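Local coordinates for putative uncharacterized protein (Mycobacterium avium, PDB 2Z6V) that probably transfers a sulfuryl group from the donor PAPS to an acceptor not yet established, at residues T117-I122 against I269-D274; Q128-R133 against A360-R365; R330-Y335 against R348-W353. One frame throughout, in Å; residues are numbered along the deposited sequence.

Contact 1. Residues T117-I122 against I269-D274. With SO4 (sulfate ion), chain B.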
loop_
_atom_site.group_PDB
_atom_site.type_symbol
_atom_site.label_atom_id
_atom_site.label_comp_id
_atom_site.label_asym_id
_atom_site.label_seq_id
_atom_site.Cartn_x
_atom_site.Cartn_y
_atom_site.Cartn_z
ATOM N N THR A 117 -10.458 -4.968 0.747
ATOM C CA THR A 117 -11.785 -4.401 0.540
ATOM C C THR A 117 -12.200 -4.402 -0.929
ATOM O O THR A 117 -13.295 -3.948 -1.259
ATOM C CB THR A 117 -11.875 -2.954 1.071
ATOM O OG1 THR A 117 -10.691 -2.239 0.705
ATOM C CG2 THR A 117 -12.037 -2.943 2.582
ATOM N N GLY A 118 -11.323 -4.905 -1.799
ATOM C CA GLY A 118 -11.608 -4.976 -3.228
ATOM C C GLY A 118 -11.742 -3.633 -3.919
ATOM O O GLY A 118 -12.645 -3.427 -4.726
ATOM N N THR A 119 -10.817 -2.729 -3.617
ATOM C CA THR A 119 -10.810 -1.372 -4.156
ATOM C C THR A 119 -10.122 -1.226 -5.503
ATOM O O THR A 119 -10.211 -0.177 -6.138
ATOM C CB THR A 119 -10.111 -0.407 -3.169
ATOM O OG1 THR A 119 -8.698 -0.682 -3.137
ATOM C CG2 THR A 119 -10.683 -0.588 -1.764
ATOM N N THR A 120 -9.430 -2.269 -5.934
ATOM C CA THR A 120 -8.716 -2.235 -7.202
ATOM C C THR A 120 -9.403 -1.441 -8.323
ATOM O O THR A 120 -8.785 -0.555 -8.909
ATOM C CB THR A 120 -8.423 -3.670 -7.699
ATOM O OG1 THR A 120 -7.887 -3.611 -9.028
ATOM C CG2 THR A 120 -9.697 -4.521 -7.689
ATOM N N VAL A 121 -10.671 -1.740 -8.610
ATOM C CA VAL A 121 -11.395 -1.044 -9.680
ATOM C C VAL A 121 -11.355 0.484 -9.634
ATOM O O VAL A 121 -11.048 1.133 -10.639
ATOM C CB VAL A 121 -12.890 -1.461 -9.747
ATOM C CG1 VAL A 121 -13.633 -0.559 -10.718
ATOM C CG2 VAL A 121 -13.015 -2.902 -10.215
ATOM N N ILE A 122 -11.675 1.066 -8.483
ATOM C CA ILE A 122 -11.672 2.516 -8.389
ATOM C C ILE A 122 -10.305 3.123 -8.648
ATOM O O ILE A 122 -10.219 4.174 -9.281
ATOM C CB ILE A 122 -12.169 3.032 -7.024
ATOM C CG1 ILE A 122 -12.413 4.540 -7.131
ATOM C CG2 ILE A 122 -11.135 2.736 -5.929
ATOM C CD1 ILE A 122 -12.661 5.210 -5.823
ATOM N N ILE A 269 -11.479 8.931 0.902
ATOM C CA ILE A 269 -12.427 7.944 0.409
ATOM C C ILE A 269 -12.234 6.718 1.284
ATOM O O ILE A 269 -11.199 6.073 1.223
ATOM C CB ILE A 269 -12.140 7.538 -1.050
ATOM C CG1 ILE A 269 -12.276 8.749 -1.974
ATOM C CG2 ILE A 269 -13.099 6.439 -1.479
ATOM C CD1 ILE A 269 -11.946 8.441 -3.403
ATOM N N TRP A 270 -13.220 6.419 2.115
ATOM C CA TRP A 270 -13.158 5.263 3.000
ATOM C C TRP A 270 -13.771 4.073 2.250
ATOM O O TRP A 270 -14.940 4.114 1.852
ATOM C CB TRP A 270 -13.955 5.560 4.274
ATOM C CG TRP A 270 -13.734 4.605 5.411
ATOM C CD1 TRP A 270 -13.354 3.297 5.328
ATOM C CD2 TRP A 270 -13.950 4.871 6.805
ATOM N NE1 TRP A 270 -13.324 2.729 6.583
ATOM C CE2 TRP A 270 -13.686 3.673 7.508
ATOM C CE3 TRP A 270 -14.345 6.007 7.528
ATOM C CZ2 TRP A 270 -13.802 3.575 8.902
ATOM C CZ3 TRP A 270 -14.463 5.911 8.920
ATOM C CH2 TRP A 270 -14.191 4.701 9.589
ATOM N N ALA A 271 -12.976 3.024 2.041
ATOM C CA ALA A 271 -13.441 1.825 1.330
ATOM C C ALA A 271 -13.986 0.796 2.317
ATOM O O ALA A 271 -13.318 0.448 3.284
ATOM C CB ALA A 271 -12.299 1.220 0.524
ATOM N N HIS A 272 -15.195 0.310 2.057
ATOM C CA HIS A 272 -15.838 -0.657 2.943
ATOM C C HIS A 272 -16.120 -2.017 2.322
ATOM O O HIS A 272 -16.256 -2.157 1.104
ATOM C CB HIS A 272 -17.163 -0.091 3.465
ATOM C CG HIS A 272 -17.022 1.205 4.197
ATOM N ND1 HIS A 272 -16.440 1.294 5.443
ATOM C CD2 HIS A 272 -17.360 2.469 3.846
ATOM C CE1 HIS A 272 -16.426 2.558 5.829
ATOM N NE2 HIS A 272 -16.976 3.291 4.876
ATOM N N ARG A 273 -16.225 -3.015 3.189
ATOM C CA ARG A 273 -16.525 -4.379 2.783
ATOM C C ARG A 273 -16.736 -5.217 4.033
ATOM O O ARG A 273 -16.305 -4.834 5.125
ATOM C CB ARG A 273 -15.379 -4.974 1.955
ATOM C CG ARG A 273 -15.666 -6.394 1.486
ATOM C CD ARG A 273 -14.645 -6.910 0.483
ATOM N NE ARG A 273 -15.014 -8.230 -0.017
ATOM C CZ ARG A 273 -14.318 -8.924 -0.915
ATOM N NH1 ARG A 273 -13.196 -8.429 -1.427
ATOM N NH2 ARG A 273 -14.748 -10.117 -1.309
ATOM N N ASP A 274 -17.423 -6.346 3.864
ATOM C CA ASP A 274 -17.686 -7.291 4.946
ATOM C C ASP A 274 -16.381 -7.445 5.736
ATOM O O ASP A 274 -15.389 -7.948 5.211
ATOM C CB ASP A 274 -18.093 -8.633 4.332
ATOM C CG ASP A 274 -18.508 -9.654 5.364
ATOM O OD1 ASP A 274 -17.860 -9.729 6.434
ATOM O OD2 ASP A 274 -19.481 -10.392 5.086
HETATM S S SO4 B . -7.766 -4.911 -2.507
HETATM O O1 SO4 B . -8.592 -6.091 -2.176
HETATM O O2 SO4 B . -7.541 -4.091 -1.297
HETATM O O3 SO4 B . -6.471 -5.364 -3.047
HETATM O O4 SO4 B . -8.453 -4.100 -3.527
#
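Sulfate O4 is gripped by three donors of residues 117-122, two of them from T119, whose CG2 also packs against A271 CB across the contact. T120 N lies 3.2 Å from O4 with an N-H...O angle of 145°; T119 N (124°) and T119 OG1 make weak bonds to the same oxygen. G118 N takes sulfate O1 at 3.0 Å. Successive amides leading into helix 120-126 thus converge on one anion, as in the phosphosulfate-binding loop of sulfotransferases. The ion is probably from the crystallisation liquor; its position is consistent with that of a cofactor phosphate. K248 NZ bonds T119 OG1 as well.

Across the loop, the T117 and R273 side chains run alongside each other, pointing opposite ways. T117 CG2 meets R273 CB at 4.0 Å, while R273 CD passes T117 O at 3.7 Å. With CG anti to the backbone N (chi1 -179°) and the chain extended, the guanidinium of R273 brings its edge toward G118 N; E411 pairs with R273 NE. T117 OG1 lies 3.8 Å from A271 CB and is bonded to M114 O. Deeper in, I122 CD1 and I269 CD1 meet tip to tip at 4.1 Å.

The loop and helix 120-126 therefore rest on the C-terminal end of strand 267-272, which runs between strands 109-113 and 331-335; M334 of the latter also touches T119, I122, I269 and A271.

Contact 2. Residues Q128-R133 against A360-R365; sequences QDPARR and AETEAR
Van der Waals packing carries most of this contact, with Q128 and R365 at one end and D129, P130 and T362 at the other. Q128 CB lies 3.9 Å from R365 CB. The Q128 chain bends at chi2 (-51°), which brings OE1 over that same carbon, R365 CB, at 3.6 Å. R365 CD is close to the backbone Q128 O. P130 CD sits over one face of the R365 guanidinium, offset toward its rim, but the placement of that group is doubtful, since NH1 is modelled too close to E361 of its own helix. P130 CD also meets T362 OG1 at 3.6 Å. On the threonine, CG2 stands 4.0 Å from D129 CB.

The hydrogen bonds run within each side or to third parties. D129 OD1 accepts from A131 N (3.0 Å, N-H...O 160°), an Asx turn in which the donor arrives on the anti side of the carboxylate. R132 N bonds D129 O at 3.0 Å, closing a type I turn from D129 to R132. D129 OD2 is bonded to Y351, and T362 OG1 to T359 OG1.

D129 and R365, though opposite in charge, make no salt bridge with each other. A salt bridge joins R132 to E356.

The start of helix 360-371 thus leans on the turn entering edge strand 132-134 through van der Waals contacts, many of them of oxygen on carbon, without a hydrogen bond between the two sides. With both D129 oxygens bonded, the aspartate probably keeps its charge and fixes the turn's shape; T362, its hydroxyl already engaged by T359, meets the turn by packing.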
loop_
_atom_site.group_PDB
_atom_site.type_symbol
_atom_site.label_atom_id
_atom_site.label_comp_id
_atom_site.label_asym_id
_atom_site.label_seq_id
_atom_site.Cartn_x
_atom_site.Cartn_y
_atom_site.Cartn_z
ATOM N N GLN A 128 -7.988 6.908 -15.095
ATOM C CA GLN A 128 -8.463 7.158 -16.455
ATOM C C GLN A 128 -8.678 8.645 -16.733
ATOM O O GLN A 128 -8.855 9.045 -17.877
ATOM C CB GLN A 128 -9.770 6.415 -16.703
ATOM C CG GLN A 128 -9.628 4.919 -16.711
ATOM C CD GLN A 128 -8.522 4.473 -17.633
ATOM O OE1 GLN A 128 -8.488 4.853 -18.808
ATOM N NE2 GLN A 128 -7.596 3.666 -17.107
ATOM N N ASP A 129 -8.677 9.455 -15.681
ATOM C CA ASP A 129 -8.865 10.901 -15.804
ATOM C C ASP A 129 -7.489 11.510 -16.084
ATOM O O ASP A 129 -6.607 11.484 -15.225
ATOM C CB ASP A 129 -9.427 11.452 -14.490
ATOM C CG ASP A 129 -9.900 12.883 -14.608
ATOM O OD1 ASP A 129 -9.226 13.682 -15.296
ATOM O OD2 ASP A 129 -10.942 13.208 -13.996
ATOM N N PRO A 130 -7.284 12.066 -17.288
ATOM C CA PRO A 130 -5.980 12.657 -17.619
ATOM C C PRO A 130 -5.508 13.826 -16.755
ATOM O O PRO A 130 -4.339 14.196 -16.806
ATOM C CB PRO A 130 -6.131 13.035 -19.097
ATOM C CG PRO A 130 -7.607 13.261 -19.250
ATOM C CD PRO A 130 -8.216 12.156 -18.426
ATOM N N ALA A 131 -6.403 14.399 -15.956
ATOM C CA ALA A 131 -6.037 15.525 -15.090
ATOM C C ALA A 131 -5.598 15.030 -13.712
ATOM O O ALA A 131 -5.116 15.798 -12.870
ATOM C CB ALA A 131 -7.214 16.470 -14.942
ATOM N N ARG A 132 -5.774 13.734 -13.493
ATOM C CA ARG A 132 -5.419 13.127 -12.224
ATOM C C ARG A 132 -4.136 12.291 -12.333
ATOM O O ARG A 132 -3.917 11.605 -13.332
ATOM C CB ARG A 132 -6.587 12.265 -11.759
ATOM C CG ARG A 132 -6.724 12.176 -10.270
ATOM C CD ARG A 132 -8.029 11.506 -9.909
ATOM N NE ARG A 132 -9.175 12.404 -10.014
ATOM C CZ ARG A 132 -9.306 13.511 -9.294
ATOM N NH1 ARG A 132 -8.360 13.856 -8.431
ATOM N NH2 ARG A 132 -10.394 14.253 -9.408
ATOM N N ARG A 133 -3.276 12.386 -11.321
ATOM C CA ARG A 133 -2.039 11.613 -11.301
ATOM C C ARG A 133 -2.200 10.488 -10.298
ATOM O O ARG A 133 -2.874 10.645 -9.278
ATOM C CB ARG A 133 -0.834 12.465 -10.882
ATOM C CG ARG A 133 -0.342 13.466 -11.923
ATOM C CD ARG A 133 0.130 12.808 -13.224
ATOM N NE ARG A 133 -0.665 13.312 -14.340
ATOM C CZ ARG A 133 -1.416 12.553 -15.134
ATOM N NH1 ARG A 133 -1.474 11.239 -14.953
ATOM N NH2 ARG A 133 -2.139 13.113 -16.091
ATOM N N ALA A 360 -16.948 13.885 -20.440
ATOM C CA ALA A 360 -17.448 12.787 -21.247
ATOM C C ALA A 360 -16.298 11.906 -21.681
ATOM O O ALA A 360 -16.413 10.684 -21.698
ATOM C CB ALA A 360 -18.175 13.327 -22.462
ATOM N N GLU A 361 -15.181 12.530 -22.031
ATOM C CA GLU A 361 -14.011 11.783 -22.473
ATOM C C GLU A 361 -13.566 10.820 -21.374
ATOM O O GLU A 361 -13.301 9.638 -21.636
ATOM C CB GLU A 361 -12.871 12.744 -22.825
ATOM C CG GLU A 361 -13.228 13.772 -23.901
ATOM C CD GLU A 361 -14.396 14.679 -23.504
ATOM O OE1 GLU A 361 -14.317 15.346 -22.445
ATOM O OE2 GLU A 361 -15.398 14.728 -24.255
ATOM N N THR A 362 -13.500 11.334 -20.145
ATOM C CA THR A 362 -13.093 10.536 -19.000
ATOM C C THR A 362 -14.097 9.414 -18.738
ATOM O O THR A 362 -13.713 8.254 -18.562
ATOM C CB THR A 362 -12.916 11.432 -17.731
ATOM O OG1 THR A 362 -11.735 12.232 -17.876
ATOM C CG2 THR A 362 -12.787 10.590 -16.469
ATOM N N GLU A 363 -15.382 9.756 -18.732
ATOM C CA GLU A 363 -16.433 8.767 -18.498
ATOM C C GLU A 363 -16.338 7.637 -19.527
ATOM O O GLU A 363 -16.606 6.473 -19.221
ATOM C CB GLU A 363 -17.808 9.438 -18.560
ATOM C CG GLU A 363 -18.971 8.490 -18.333
ATOM C CD GLU A 363 -20.319 9.205 -18.261
ATOM O OE1 GLU A 363 -20.584 10.075 -19.127
ATOM O OE2 GLU A 363 -21.116 8.885 -17.346
ATOM N N ALA A 364 -15.943 7.982 -20.747
ATOM C CA ALA A 364 -15.801 6.987 -21.801
ATOM C C ALA A 364 -14.618 6.056 -21.511
ATOM O O ALA A 364 -14.712 4.839 -21.719
ATOM C CB ALA A 364 -15.612 7.674 -23.141
ATOM N N ARG A 365 -13.511 6.631 -21.034
ATOM C CA ARG A 365 -12.314 5.850 -20.704
ATOM C C ARG A 365 -12.633 4.899 -19.565
ATOM O O ARG A 365 -12.183 3.751 -19.556
ATOM C CB ARG A 365 -11.154 6.766 -20.298
ATOM C CG ARG A 365 -10.752 7.766 -21.368
ATOM C CD ARG A 365 -9.526 8.558 -20.966
ATOM N NE ARG A 365 -9.180 9.580 -21.953
ATOM C CZ ARG A 365 -9.749 10.784 -22.032
ATOM N NH1 ARG A 365 -10.701 11.131 -21.173
ATOM N NH2 ARG A 365 -9.365 11.647 -22.972
#

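Contact 3. Residues R330-Y335 against R348-W353; sequences RFFHMY and RRIYEW
F332 lays its CB over the six-membered ring of the W353 indole, 3.5 Å from the centroid and 4° off the ring normal, a CH-pi contact centred on the face. Its CG stands anti to the backbone N, which sends the phenyl ring past the indole and on toward helix 343-353. There F332 CD1 reaches W353 CG at 3.7 Å; the phenyl and the five-membered ring meet obliquely, their planes at 58°. I350 approaches one phenyl face at about a right angle to the F332 side chain. Its CG1 lies 3.6 Å from the ring centroid and 18° off the normal, a second CH-pi contact. At the far rim, R349 CB comes to 4.1 Å from F332 CZ.

The indole also borders the backbone that leads into the strand. R330 O lies near its plane at the edge, 3.9 Å from W353 CZ2. F331 O is 3.4 Å from W353 NE1, but the angle is too poor for a hydrogen bond.

Strand 331-335 and helix segment 348-353 run almost exactly antiparallel, their axes 9.7 Å apart, so the helix folds back over the outermost strand of the parallel sheet. Cohesion between the two is apolar and CH-pi in kind: F332 takes I350 on one ring face and sets its own CB on the indole, and the charge of R349 is met by E338 and D345 instead of by the strand.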
loop_
_atom_site.group_PDB
_atom_site.type_symbol
_atom_site.label_atom_id
_atom_site.label_comp_id
_atom_site.label_asym_id
_atom_site.label_seq_id
_atom_site.Cartn_x
_atom_site.Cartn_y
_atom_site.Cartn_z
ATOM N N ARG A 330 -16.110 14.688 5.741
ATOM C CA ARG A 330 -14.729 14.693 5.268
ATOM C C ARG A 330 -14.405 13.393 4.525
ATOM O O ARG A 330 -13.320 13.237 3.958
ATOM C CB ARG A 330 -13.757 14.859 6.446
ATOM C CG ARG A 330 -13.702 16.261 7.055
ATOM C CD ARG A 330 -13.233 17.301 6.043
ATOM N NE ARG A 330 -11.939 16.974 5.442
ATOM C CZ ARG A 330 -10.770 16.981 6.085
ATOM N NH1 ARG A 330 -10.710 17.302 7.374
ATOM N NH2 ARG A 330 -9.649 16.674 5.431
ATOM N N PHE A 331 -15.360 12.468 4.528
ATOM C CA PHE A 331 -15.181 11.171 3.888
ATOM C C PHE A 331 -16.216 10.870 2.808
ATOM O O PHE A 331 -17.302 11.455 2.776
ATOM C CB PHE A 331 -15.293 10.044 4.920
ATOM C CG PHE A 331 -14.317 10.134 6.046
ATOM C CD1 PHE A 331 -13.145 9.391 6.025
ATOM C CD2 PHE A 331 -14.581 10.940 7.147
ATOM C CE1 PHE A 331 -12.245 9.446 7.090
ATOM C CE2 PHE A 331 -13.693 11.005 8.217
ATOM C CZ PHE A 331 -12.521 10.256 8.190
ATOM N N PHE A 332 -15.853 9.950 1.920
ATOM C CA PHE A 332 -16.768 9.476 0.897
ATOM C C PHE A 332 -16.780 7.984 1.184
ATOM O O PHE A 332 -15.723 7.387 1.366
ATOM C CB PHE A 332 -16.259 9.689 -0.530
ATOM C CG PHE A 332 -17.203 9.143 -1.560
ATOM C CD1 PHE A 332 -18.261 9.917 -2.031
ATOM C CD2 PHE A 332 -17.128 7.806 -1.950
ATOM C CE1 PHE A 332 -19.236 9.365 -2.863
ATOM C CE2 PHE A 332 -18.098 7.242 -2.782
ATOM C CZ PHE A 332 -19.155 8.023 -3.237
ATOM N N HIS A 333 -17.953 7.371 1.237
ATOM C CA HIS A 333 -17.974 5.950 1.533
ATOM C C HIS A 333 -18.200 5.069 0.331
ATOM O O HIS A 333 -19.259 5.071 -0.289
ATOM C CB HIS A 333 -18.986 5.656 2.638
ATOM C CG HIS A 333 -18.634 6.313 3.931
ATOM N ND1 HIS A 333 -19.377 7.340 4.472
ATOM C CD2 HIS A 333 -17.557 6.161 4.736
ATOM C CE1 HIS A 333 -18.769 7.794 5.553
ATOM N NE2 HIS A 333 -17.662 7.096 5.735
ATOM N N MET A 334 -17.166 4.313 0.009
ATOM C CA MET A 334 -17.198 3.411 -1.121
ATOM C C MET A 334 -17.392 1.984 -0.617
ATOM O O MET A 334 -16.528 1.427 0.058
ATOM C CB MET A 334 -15.893 3.548 -1.893
ATOM C CG MET A 334 -15.798 2.696 -3.121
ATOM S SD MET A 334 -14.210 3.005 -3.868
ATOM C CE MET A 334 -13.127 2.037 -2.784
ATOM N N TYR A 335 -18.542 1.407 -0.944
ATOM C CA TYR A 335 -18.875 0.056 -0.523
ATOM C C TYR A 335 -18.540 -0.958 -1.602
ATOM O O TYR A 335 -18.792 -0.733 -2.786
ATOM C CB TYR A 335 -20.365 -0.033 -0.188
ATOM C CG TYR A 335 -20.769 0.809 1.002
ATOM C CD1 TYR A 335 -20.709 0.296 2.299
ATOM C CD2 TYR A 335 -21.187 2.130 0.834
ATOM C CE1 TYR A 335 -21.060 1.081 3.405
ATOM C CE2 TYR A 335 -21.535 2.923 1.927
ATOM C CZ TYR A 335 -21.472 2.395 3.208
ATOM O OH TYR A 335 -21.830 3.177 4.285
ATOM N N ARG A 348 -19.483 8.843 -10.479
ATOM C CA ARG A 348 -20.187 10.107 -10.632
ATOM C C ARG A 348 -20.420 10.749 -9.275
ATOM O O ARG A 348 -20.264 11.960 -9.120
ATOM C CB ARG A 348 -21.528 9.897 -11.342
ATOM C CG ARG A 348 -21.380 9.257 -12.702
ATOM C CD ARG A 348 -22.614 9.401 -13.582
ATOM N NE ARG A 348 -22.484 8.511 -14.728
ATOM C CZ ARG A 348 -22.833 7.230 -14.710
ATOM N NH1 ARG A 348 -23.354 6.701 -13.605
ATOM N NH2 ARG A 348 -22.615 6.463 -15.773
ATOM N N ARG A 349 -20.789 9.933 -8.294
ATOM C CA ARG A 349 -21.036 10.436 -6.953
ATOM C C ARG A 349 -19.748 10.883 -6.279
ATOM O O ARG A 349 -19.758 11.809 -5.467
ATOM C CB ARG A 349 -21.741 9.373 -6.114
ATOM C CG ARG A 349 -23.211 9.229 -6.466
ATOM C CD ARG A 349 -23.706 7.832 -6.171
ATOM N NE ARG A 349 -23.536 7.506 -4.766
ATOM C CZ ARG A 349 -23.229 6.299 -4.320
ATOM N NH1 ARG A 349 -23.057 5.306 -5.180
ATOM N NH2 ARG A 349 -23.096 6.091 -3.017
ATOM N N ILE A 350 -18.642 10.225 -6.607
ATOM C CA ILE A 350 -17.355 10.605 -6.041
ATOM C C ILE A 350 -17.016 11.969 -6.613
ATOM O O ILE A 350 -16.615 12.872 -5.882
ATOM C CB ILE A 350 -16.238 9.611 -6.424
ATOM C CG1 ILE A 350 -16.293 8.394 -5.499
ATOM C CG2 ILE A 350 -14.865 10.295 -6.351
ATOM C CD1 ILE A 350 -15.353 7.276 -5.905
ATOM N N TYR A 351 -17.184 12.119 -7.922
ATOM C CA TYR A 351 -16.887 13.389 -8.560
ATOM C C TYR A 351 -17.784 14.518 -8.042
ATOM O O TYR A 351 -17.314 15.643 -7.843
ATOM C CB TYR A 351 -16.992 13.265 -10.081
ATOM C CG TYR A 351 -15.706 12.803 -10.743
ATOM C CD1 TYR A 351 -15.200 11.520 -10.520
ATOM C CD2 TYR A 351 -14.991 13.653 -11.591
ATOM C CE1 TYR A 351 -14.017 11.094 -11.122
ATOM C CE2 TYR A 351 -13.805 13.237 -12.198
ATOM C CZ TYR A 351 -13.324 11.956 -11.958
ATOM O OH TYR A 351 -12.144 11.546 -12.544
ATOM N N GLU A 352 -19.064 14.225 -7.814
ATOM C CA GLU A 352 -19.981 15.241 -7.292
ATOM C C GLU A 352 -19.484 15.662 -5.917
ATOM O O GLU A 352 -19.349 16.848 -5.621
ATOM C CB GLU A 352 -21.398 14.690 -7.144
ATOM C CG GLU A 352 -22.055 14.267 -8.438
ATOM C CD GLU A 352 -23.394 13.589 -8.196
ATOM O OE1 GLU A 352 -24.010 13.115 -9.184
ATOM O OE2 GLU A 352 -23.825 13.531 -7.016
ATOM N N TRP A 353 -19.220 14.662 -5.085
ATOM C CA TRP A 353 -18.731 14.867 -3.734
ATOM C C TRP A 353 -17.426 15.653 -3.717
ATOM O O TRP A 353 -17.254 16.548 -2.904
ATOM C CB TRP A 353 -18.541 13.511 -3.065
ATOM C CG TRP A 353 -17.835 13.569 -1.763
ATOM C CD1 TRP A 353 -18.358 13.931 -0.561
ATOM C CD2 TRP A 353 -16.464 13.239 -1.527
ATOM N NE1 TRP A 353 -17.397 13.845 0.416
ATOM C CE2 TRP A 353 -16.223 13.423 -0.150
ATOM C CE3 TRP A 353 -15.414 12.802 -2.349
ATOM C CZ2 TRP A 353 -14.975 13.186 0.430
ATOM C CZ3 TRP A 353 -14.173 12.565 -1.776
ATOM C CH2 TRP A 353 -13.963 12.757 -0.396
#

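In the fold
Contacts 1 and 3 share the parallel sheet, their centres 12 Å apart. Neighbouring strands join them through probable hydrogen bonds, W270 N to F332 O at 2.8 Å and H272 N to M334 O at 2.6 Å, and I122 packs on both M334 and I350. Contact 2 lies about 17 Å from contact 3, centre to centre, yet touches it: Y351 OH probably bonds D129 OD2 (2.5 Å), and R348 NE pairs with E363 OE2 (3.0 Å). Contact 1 holds the sulfate, and the T117 side chain is about 9 Å from a bound palmitic acid. Contact 2, at edge strand 132-134, does not touch contact 1, their nearest atoms being about 7 Å apart.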